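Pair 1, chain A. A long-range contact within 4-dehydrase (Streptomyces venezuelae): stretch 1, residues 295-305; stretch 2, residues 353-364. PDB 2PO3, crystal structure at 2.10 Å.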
# COMPACT_ATOMS: atom_id res chain seq x y z
N ASN A 295 -26.04 -1.07 -1.41
CA ASN A 295 -25.52 -1.28 -2.76
C ASN A 295 -25.74 -2.70 -3.26
O ASN A 295 -25.54 -2.99 -4.45
CB ASN A 295 -24.03 -0.92 -2.92
CG ASN A 295 -23.17 -1.68 -1.92
OD1 ASN A 295 -23.39 -2.88 -1.63
ND2 ASN A 295 -22.27 -0.95 -1.30
N HIS A 296 -26.12 -3.60 -2.34
CA HIS A 296 -26.35 -5.00 -2.70
C HIS A 296 -25.16 -5.77 -3.26
O HIS A 296 -25.31 -6.78 -3.99
CB HIS A 296 -27.64 -5.28 -3.50
CG HIS A 296 -28.84 -5.03 -2.65
ND1 HIS A 296 -29.19 -5.91 -1.65
CD2 HIS A 296 -29.73 -4.01 -2.65
CE1 HIS A 296 -30.27 -5.41 -1.05
NE2 HIS A 296 -30.62 -4.26 -1.63
N GLN A 297 -23.98 -5.29 -2.90
CA GLN A 297 -22.72 -5.91 -3.32
C GLN A 297 -22.50 -7.29 -2.63
O GLN A 297 -21.69 -8.13 -3.06
CB GLN A 297 -21.51 -4.93 -3.14
CG GLN A 297 -20.65 -5.17 -1.89
CD GLN A 297 -19.56 -4.12 -1.66
OE1 GLN A 297 -18.55 -4.05 -2.37
NE2 GLN A 297 -19.73 -3.29 -0.64
N TYR A 298 -23.28 -7.50 -1.56
CA TYR A 298 -23.27 -8.69 -0.74
C TYR A 298 -24.61 -9.41 -0.65
O TYR A 298 -25.54 -8.84 -0.11
CB TYR A 298 -22.94 -8.27 0.72
CG TYR A 298 -21.46 -8.02 0.90
CD1 TYR A 298 -20.96 -6.76 1.23
CD2 TYR A 298 -20.56 -9.06 0.71
CE1 TYR A 298 -19.59 -6.55 1.38
CE2 TYR A 298 -19.19 -8.87 0.85
CZ TYR A 298 -18.69 -7.61 1.19
OH TYR A 298 -17.33 -7.44 1.30
N VAL A 299 -24.71 -10.65 -1.14
CA VAL A 299 -25.96 -11.38 -1.01
C VAL A 299 -25.75 -12.32 0.16
O VAL A 299 -24.94 -13.24 0.07
CB VAL A 299 -26.28 -12.17 -2.26
CG1 VAL A 299 -27.50 -13.03 -2.01
CG2 VAL A 299 -26.55 -11.20 -3.41
N ILE A 300 -26.43 -12.08 1.28
CA ILE A 300 -26.21 -12.94 2.43
C ILE A 300 -27.45 -13.69 2.90
O ILE A 300 -28.55 -13.14 2.90
CB ILE A 300 -25.65 -12.11 3.61
CG1 ILE A 300 -24.14 -12.28 3.72
CG2 ILE A 300 -26.19 -12.69 4.92
CD1 ILE A 300 -23.31 -11.13 3.23
N VAL A 301 -27.26 -14.94 3.28
CA VAL A 301 -28.34 -15.77 3.80
C VAL A 301 -27.88 -16.31 5.14
O VAL A 301 -26.68 -16.47 5.37
CB VAL A 301 -28.76 -16.98 2.97
CG1 VAL A 301 -29.12 -16.54 1.57
CG2 VAL A 301 -27.59 -17.94 2.88
N GLU A 302 -28.83 -16.61 6.00
CA GLU A 302 -28.49 -17.17 7.26
C GLU A 302 -29.07 -18.56 7.17
O GLU A 302 -30.21 -18.72 6.76
CB GLU A 302 -29.19 -16.47 8.40
CG GLU A 302 -28.55 -15.11 8.60
CD GLU A 302 -29.23 -14.36 9.71
OE1 GLU A 302 -29.76 -13.27 9.57
OE2 GLU A 302 -29.20 -15.03 10.82
N ILE A 303 -28.24 -19.52 7.55
CA ILE A 303 -28.57 -20.92 7.59
C ILE A 303 -28.82 -21.32 9.08
O ILE A 303 -27.88 -21.27 9.89
CB ILE A 303 -27.41 -21.77 7.06
CG1 ILE A 303 -27.16 -21.45 5.60
CG2 ILE A 303 -27.75 -23.27 7.23
CD1 ILE A 303 -28.49 -21.31 4.90
N ASP A 304 -30.04 -21.72 9.45
CA ASP A 304 -30.36 -22.14 10.82
C ASP A 304 -30.16 -23.65 10.95
O ASP A 304 -31.01 -24.43 10.54
CB ASP A 304 -31.83 -21.86 11.19
CG ASP A 304 -32.11 -21.89 12.67
OD1 ASP A 304 -32.85 -21.08 13.19
OD2 ASP A 304 -31.45 -22.81 13.35
N GLU A 305 -29.04 -24.10 11.51
CA GLU A 305 -28.81 -25.53 11.62
C GLU A 305 -29.90 -26.35 12.32
O GLU A 305 -30.10 -27.51 12.00
CB GLU A 305 -27.41 -25.86 12.13
CG GLU A 305 -27.21 -27.34 12.47
CD GLU A 305 -25.85 -27.54 13.09
OE1 GLU A 305 -25.45 -26.96 14.09
OE2 GLU A 305 -25.10 -28.32 12.36
N ARG A 353 -23.33 -15.96 17.32
CA ARG A 353 -24.43 -16.65 16.71
C ARG A 353 -24.60 -16.32 15.24
O ARG A 353 -24.92 -17.18 14.41
CB ARG A 353 -25.68 -16.36 17.54
CG ARG A 353 -26.94 -17.05 17.09
CD ARG A 353 -28.16 -16.39 17.75
NE ARG A 353 -29.44 -16.67 17.08
CZ ARG A 353 -29.85 -16.08 15.96
NH1 ARG A 353 -29.10 -15.17 15.32
NH2 ARG A 353 -31.04 -16.43 15.47
N LEU A 354 -24.39 -15.06 14.90
CA LEU A 354 -24.54 -14.65 13.51
C LEU A 354 -23.41 -15.21 12.68
O LEU A 354 -23.57 -15.71 11.57
CB LEU A 354 -24.50 -13.11 13.44
CG LEU A 354 -24.76 -12.44 12.08
CD1 LEU A 354 -26.05 -12.97 11.47
CD2 LEU A 354 -24.93 -10.94 12.30
N ALA A 355 -22.23 -15.12 13.25
CA ALA A 355 -21.06 -15.60 12.54
C ALA A 355 -21.19 -17.00 12.11
O ALA A 355 -20.62 -17.40 11.10
CB ALA A 355 -19.79 -15.51 13.32
N ALA A 356 -21.94 -17.76 12.87
CA ALA A 356 -22.10 -19.17 12.49
C ALA A 356 -23.17 -19.43 11.46
O ALA A 356 -23.20 -20.55 10.93
CB ALA A 356 -22.46 -20.05 13.68
N ARG A 357 -24.05 -18.46 11.21
CA ARG A 357 -25.13 -18.68 10.24
C ARG A 357 -24.96 -18.13 8.82
O ARG A 357 -25.56 -18.64 7.86
CB ARG A 357 -26.43 -18.11 10.81
CG ARG A 357 -26.57 -18.49 12.27
CD ARG A 357 -27.47 -17.56 13.05
NE ARG A 357 -28.66 -17.18 12.31
CZ ARG A 357 -29.80 -17.89 12.30
NH1 ARG A 357 -29.94 -19.02 12.98
NH2 ARG A 357 -30.86 -17.46 11.60
N VAL A 358 -24.15 -17.07 8.69
CA VAL A 358 -23.90 -16.35 7.45
C VAL A 358 -23.18 -17.02 6.29
O VAL A 358 -22.15 -17.69 6.46
CB VAL A 358 -23.42 -14.91 7.70
CG1 VAL A 358 -24.41 -14.23 8.65
CG2 VAL A 358 -22.00 -14.85 8.29
N LEU A 359 -23.74 -16.80 5.10
CA LEU A 359 -23.15 -17.34 3.88
C LEU A 359 -23.33 -16.33 2.77
O LEU A 359 -24.45 -15.87 2.51
CB LEU A 359 -23.79 -18.69 3.45
CG LEU A 359 -22.98 -19.25 2.29
CD1 LEU A 359 -21.58 -19.59 2.74
CD2 LEU A 359 -23.61 -20.51 1.77
N SER A 360 -22.22 -15.97 2.12
CA SER A 360 -22.29 -14.99 1.03
C SER A 360 -22.40 -15.69 -0.33
O SER A 360 -21.60 -16.55 -0.66
CB SER A 360 -21.08 -14.05 1.08
OG SER A 360 -21.45 -12.74 0.70
N LEU A 361 -23.37 -15.34 -1.16
CA LEU A 361 -23.54 -15.97 -2.47
C LEU A 361 -23.07 -15.10 -3.66
O LEU A 361 -23.10 -13.88 -3.59
CB LEU A 361 -25.05 -16.23 -2.62
CG LEU A 361 -25.64 -16.96 -1.41
CD1 LEU A 361 -27.14 -17.09 -1.55
CD2 LEU A 361 -25.05 -18.37 -1.35
N PRO A 362 -22.65 -15.69 -4.76
CA PRO A 362 -22.19 -14.94 -5.94
C PRO A 362 -23.18 -13.92 -6.51
O PRO A 362 -24.38 -14.19 -6.67
CB PRO A 362 -21.91 -15.98 -7.01
CG PRO A 362 -21.80 -17.27 -6.23
CD PRO A 362 -22.79 -17.11 -5.11
N THR A 363 -22.68 -12.72 -6.80
CA THR A 363 -23.47 -11.61 -7.34
C THR A 363 -22.67 -10.75 -8.33
O THR A 363 -21.63 -11.19 -8.86
CB THR A 363 -24.40 -10.84 -6.35
OG1 THR A 363 -25.40 -10.06 -7.00
CG2 THR A 363 -23.64 -10.02 -5.29
N GLY A 364 -23.15 -9.54 -8.58
CA GLY A 364 -22.51 -8.62 -9.50
C GLY A 364 -22.95 -8.91 -10.94
O GLY A 364 -23.78 -9.78 -11.20
O HOH W 1 -26.74 -8.58 -5.17
O HOH W 2 -22.37 -11.84 -1.82
O HOH W 3 -29.39 -13.68 13.41
O HOH W 4 -25.04 -22.95 10.83

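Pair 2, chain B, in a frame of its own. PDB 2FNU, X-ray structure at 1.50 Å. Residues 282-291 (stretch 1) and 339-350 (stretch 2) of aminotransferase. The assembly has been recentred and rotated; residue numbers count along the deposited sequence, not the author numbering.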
# COMPACT_ATOMS: atom_id res chain seq x y z
N SER B 282 10.10 -21.75 -9.27
CA SER B 282 10.83 -20.56 -8.83
C SER B 282 11.80 -20.89 -7.69
O SER B 282 12.75 -20.15 -7.44
CB SER B 282 9.82 -19.53 -8.33
OG SER B 282 9.20 -20.01 -7.14
N ASN B 283 11.53 -21.98 -6.97
CA ASN B 283 12.34 -22.35 -5.80
C ASN B 283 12.33 -21.25 -4.75
O ASN B 283 13.36 -20.95 -4.14
CB ASN B 283 13.79 -22.68 -6.18
CG ASN B 283 13.90 -23.91 -7.05
OD1 ASN B 283 14.49 -23.89 -8.15
ND2 ASN B 283 13.33 -25.00 -6.57
N HIS B 284 11.17 -20.63 -4.54
CA HIS B 284 11.08 -19.63 -3.47
C HIS B 284 11.48 -20.22 -2.12
O HIS B 284 12.20 -19.56 -1.34
CB HIS B 284 9.69 -18.98 -3.41
CG HIS B 284 9.52 -18.11 -2.21
ND1 HIS B 284 10.41 -17.11 -1.89
CD2 HIS B 284 8.58 -18.11 -1.24
CE1 HIS B 284 10.03 -16.53 -0.77
NE2 HIS B 284 8.93 -17.12 -0.35
N LEU B 285 10.97 -21.43 -1.85
CA LEU B 285 11.32 -22.17 -0.62
C LEU B 285 12.01 -23.47 -0.96
O LEU B 285 11.80 -24.01 -2.07
CB LEU B 285 10.09 -22.50 0.23
CG LEU B 285 9.14 -21.38 0.63
CD1 LEU B 285 7.88 -21.91 1.35
CD2 LEU B 285 9.86 -20.37 1.52
N TYR B 286 12.77 -23.99 -0.00
CA TYR B 286 13.27 -25.37 -0.08
C TYR B 286 12.70 -26.11 1.13
O TYR B 286 13.29 -26.06 2.22
CB TYR B 286 14.81 -25.42 -0.04
CG TYR B 286 15.33 -26.81 -0.24
CD1 TYR B 286 15.60 -27.30 -1.52
CD2 TYR B 286 15.50 -27.67 0.85
CE1 TYR B 286 16.08 -28.61 -1.72
CE2 TYR B 286 15.95 -28.97 0.66
CZ TYR B 286 16.24 -29.43 -0.62
OH TYR B 286 16.69 -30.72 -0.81
N PRO B 287 11.51 -26.71 0.99
CA PRO B 287 10.88 -27.42 2.11
C PRO B 287 11.41 -28.83 2.31
O PRO B 287 11.65 -29.56 1.33
CB PRO B 287 9.39 -27.52 1.69
CG PRO B 287 9.25 -26.62 0.47
CD PRO B 287 10.62 -26.64 -0.18
N ILE B 288 11.58 -29.19 3.58
CA ILE B 288 11.79 -30.60 3.92
C ILE B 288 10.66 -31.03 4.85
O ILE B 288 10.14 -30.20 5.63
CB ILE B 288 13.18 -30.85 4.59
CG1 ILE B 288 13.28 -30.10 5.93
CG2 ILE B 288 14.32 -30.49 3.63
CD1 ILE B 288 14.57 -30.41 6.72
N LEU B 289 10.29 -32.31 4.79
CA LEU B 289 9.23 -32.85 5.66
C LEU B 289 9.81 -33.90 6.61
O LEU B 289 10.26 -34.96 6.16
CB LEU B 289 8.09 -33.48 4.83
CG LEU B 289 7.37 -32.57 3.85
CD1 LEU B 289 6.38 -33.40 3.04
CD2 LEU B 289 6.67 -31.46 4.61
N MET B 290 9.81 -33.59 7.91
CA MET B 290 10.38 -34.50 8.92
C MET B 290 9.59 -35.78 9.05
O MET B 290 8.37 -35.79 8.90
CB MET B 290 10.32 -33.86 10.31
CG MET B 290 10.97 -32.52 10.46
SD MET B 290 11.09 -32.07 12.22
CE MET B 290 9.43 -32.24 12.87
N HIS B 291 10.29 -36.86 9.40
CA HIS B 291 9.61 -38.09 9.83
C HIS B 291 8.74 -37.77 11.04
O HIS B 291 9.09 -36.94 11.88
CB HIS B 291 10.67 -39.13 10.20
CG HIS B 291 10.11 -40.48 10.53
ND1 HIS B 291 10.29 -41.58 9.71
CD2 HIS B 291 9.37 -40.91 11.58
CE1 HIS B 291 9.69 -42.63 10.26
NE2 HIS B 291 9.13 -42.25 11.39
N ASP B 339 -0.65 -32.51 9.55
CA ASP B 339 0.55 -33.33 9.35
C ASP B 339 1.61 -32.55 8.57
O ASP B 339 2.79 -32.60 8.93
CB ASP B 339 0.26 -34.65 8.62
CG ASP B 339 -0.55 -35.65 9.46
OD1 ASP B 339 -0.70 -35.47 10.68
OD2 ASP B 339 -1.04 -36.61 8.85
N PHE B 340 1.19 -31.84 7.52
CA PHE B 340 2.15 -31.07 6.73
C PHE B 340 2.83 -29.99 7.59
O PHE B 340 4.05 -29.83 7.58
CB PHE B 340 1.47 -30.43 5.52
CG PHE B 340 2.44 -29.75 4.59
CD1 PHE B 340 3.06 -30.45 3.57
CD2 PHE B 340 2.75 -28.39 4.76
CE1 PHE B 340 3.99 -29.80 2.73
CE2 PHE B 340 3.66 -27.74 3.93
CZ PHE B 340 4.28 -28.46 2.92
N TYR B 341 2.02 -29.22 8.31
CA TYR B 341 2.56 -28.18 9.19
C TYR B 341 3.53 -28.76 10.22
O TYR B 341 4.60 -28.20 10.46
CB TYR B 341 1.40 -27.49 9.89
CG TYR B 341 1.74 -26.52 10.99
CD1 TYR B 341 2.62 -25.46 10.78
CD2 TYR B 341 1.12 -26.63 12.24
CE1 TYR B 341 2.90 -24.53 11.81
CE2 TYR B 341 1.38 -25.71 13.27
CZ TYR B 341 2.27 -24.68 13.05
OH TYR B 341 2.51 -23.77 14.05
N HIS B 342 3.17 -29.89 10.83
CA HIS B 342 4.05 -30.47 11.84
C HIS B 342 5.36 -30.92 11.21
O HIS B 342 6.41 -30.77 11.82
CB HIS B 342 3.35 -31.63 12.55
CG HIS B 342 2.16 -31.20 13.34
ND1 HIS B 342 1.10 -32.03 13.61
CD2 HIS B 342 1.85 -30.01 13.90
CE1 HIS B 342 0.19 -31.38 14.31
NE2 HIS B 342 0.62 -30.15 14.50
N ALA B 343 5.29 -31.40 9.98
CA ALA B 343 6.47 -31.97 9.32
C ALA B 343 7.41 -30.93 8.69
O ALA B 343 8.62 -31.15 8.57
CB ALA B 343 6.05 -32.97 8.25
N GLU B 344 6.86 -29.78 8.29
CA GLU B 344 7.62 -28.93 7.36
C GLU B 344 8.63 -27.97 8.01
O GLU B 344 8.34 -27.33 9.02
CB GLU B 344 6.65 -28.11 6.50
CG GLU B 344 7.27 -27.51 5.21
CD GLU B 344 7.98 -26.17 5.41
OE1 GLU B 344 7.73 -25.46 6.42
OE2 GLU B 344 8.80 -25.82 4.51
N ILE B 345 9.79 -27.87 7.36
CA ILE B 345 10.81 -26.87 7.70
C ILE B 345 11.33 -26.31 6.39
O ILE B 345 11.65 -27.09 5.48
CB ILE B 345 12.00 -27.48 8.48
CG1 ILE B 345 11.50 -28.11 9.79
CG2 ILE B 345 13.03 -26.40 8.78
CD1 ILE B 345 12.61 -28.82 10.59
N SER B 346 11.40 -24.98 6.30
CA SER B 346 11.97 -24.31 5.13
C SER B 346 13.41 -23.93 5.40
O SER B 346 13.70 -23.19 6.33
CB SER B 346 11.18 -23.06 4.79
OG SER B 346 9.83 -23.44 4.47
N LEU B 347 14.31 -24.45 4.56
CA LEU B 347 15.75 -24.19 4.73
C LEU B 347 16.23 -23.00 3.91
O LEU B 347 15.62 -22.66 2.88
CB LEU B 347 16.54 -25.43 4.33
CG LEU B 347 16.23 -26.71 5.11
CD1 LEU B 347 17.11 -27.84 4.57
CD2 LEU B 347 16.48 -26.55 6.61
N PRO B 348 17.35 -22.38 4.32
CA PRO B 348 17.83 -21.25 3.53
C PRO B 348 17.97 -21.55 2.04
O PRO B 348 18.58 -22.55 1.64
CB PRO B 348 19.19 -20.92 4.17
CG PRO B 348 19.02 -21.36 5.62
CD PRO B 348 18.18 -22.62 5.52
N CYS B 349 17.39 -20.68 1.22
CA CYS B 349 17.37 -20.90 -0.21
C CYS B 349 17.09 -19.54 -0.84
O CYS B 349 16.00 -18.99 -0.67
CB CYS B 349 16.27 -21.89 -0.58
SG CYS B 349 16.18 -22.21 -2.36
N HIS B 350 18.10 -18.98 -1.49
CA HIS B 350 18.00 -17.71 -2.23
C HIS B 350 19.20 -17.62 -3.19
O HIS B 350 20.14 -18.41 -3.11
CB HIS B 350 17.94 -16.50 -1.30
CG HIS B 350 19.12 -16.39 -0.39
ND1 HIS B 350 20.32 -15.83 -0.78
CD2 HIS B 350 19.28 -16.76 0.91
CE1 HIS B 350 21.17 -15.87 0.23
NE2 HIS B 350 20.57 -16.44 1.26
O HOH W 5 14.45 -17.58 -2.06
O HOH W 6 13.13 -22.19 2.15

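Pair 1 and pair 2 share one backbone arrangement. In each, a strand in stretch 1 runs antiparallel to a short strand in stretch 2, and in each, a helix precedes that second strand. The strand directions differ by 146° in pair 1 and 147° in pair 2. The axes approach to 4.7 Å in both. Fourteen central residues superpose with an RMSD of 0.3 Å. The buried area is also similar, 747 Å² against 759 Å².

The backbone ladder is the same. In pair 1, Val A301 N donates to Leu A359 O at 3.1 Å, and Leu A359 N donates to Val A301 O at 3.0 Å. The matching residues in pair 2 are Ile B288 and Ile B345. There Ile B288 N lies 2.8 Å from Ile B345 O, and Ile B345 N lies 2.9 Å from Ile B288 O; both are hydrogen bonds. A further rung follows near the helix: Ile A303 N to Arg A357 O is 2.8 Å, and its counterpart, Met B290 N to Ala B343 O, is also 2.8 Å. Ile A300 matches Pro B287. Each sits in a non-hydrogen-bonded pair with a serine, Ser A360 or Ser B346, so the proline, which lacks an amide hydrogen, costs no bond between the strands.

The face with Val A299, Val A301, Leu A359 and Leu A361 is apolar; its match, Tyr B286, Ile B288, Ile B345 and Leu B347, is mostly so. Val A301 CG1 packs on Leu A361 CD1 at 3.7 Å. In pair 2, Ile B288 CG2 meets Leu B347 CD1 at 4.0 Å. Val A299 matches the larger Tyr B286, whose CD2 lies 4.1 Å from Leu B347 CD1. Thr A363 and Cys B349 both point toward stretch 1. Val A299 CG2 approaches Thr A363 CB at 3.7 Å, while Tyr B286 CB approaches Cys B349 CB at 3.9 Å.

The clearest difference lies at Glu A302 and Arg A357, which match Leu B289 and Ala B343. Pair 1 uses charge. Glu A302 OE2 forms a salt bridge with Arg A357 NE at 2.7 Å. Arg A357 NH1 also forms a salt bridge with Asp A304 OD1, at 3.6 Å. Pair 2 uses apolar packing. Leu B289 CD2 lies 3.7 Å from Phe B340 CE1 and 4.0 Å from Ala B343 CB. Nearby, Met B290 SD reaches Ile B345 CD1 at 3.9 Å.

Val A358 matches Glu B344. The valine makes a loose apolar contact, Ile A300 CG2 to Val A358 CG1 at 4.4 Å. The glutamate still meets the matching residue, with Glu B344 OE2 3.3 Å from Pro B287 CB, and also accepts a hydrogen bond from Ser B346 OG, 2.6 Å from Glu B344 OE2.

Water completes both contacts at equivalent places. In pair 1, water 2 accepts from Val A299 N at 2.7 Å and donates to Leu A361 O at 2.8 Å. In pair 2, water 6 accepts from Tyr B286 N at 2.8 Å and donates to Leu B347 O at 2.6 Å.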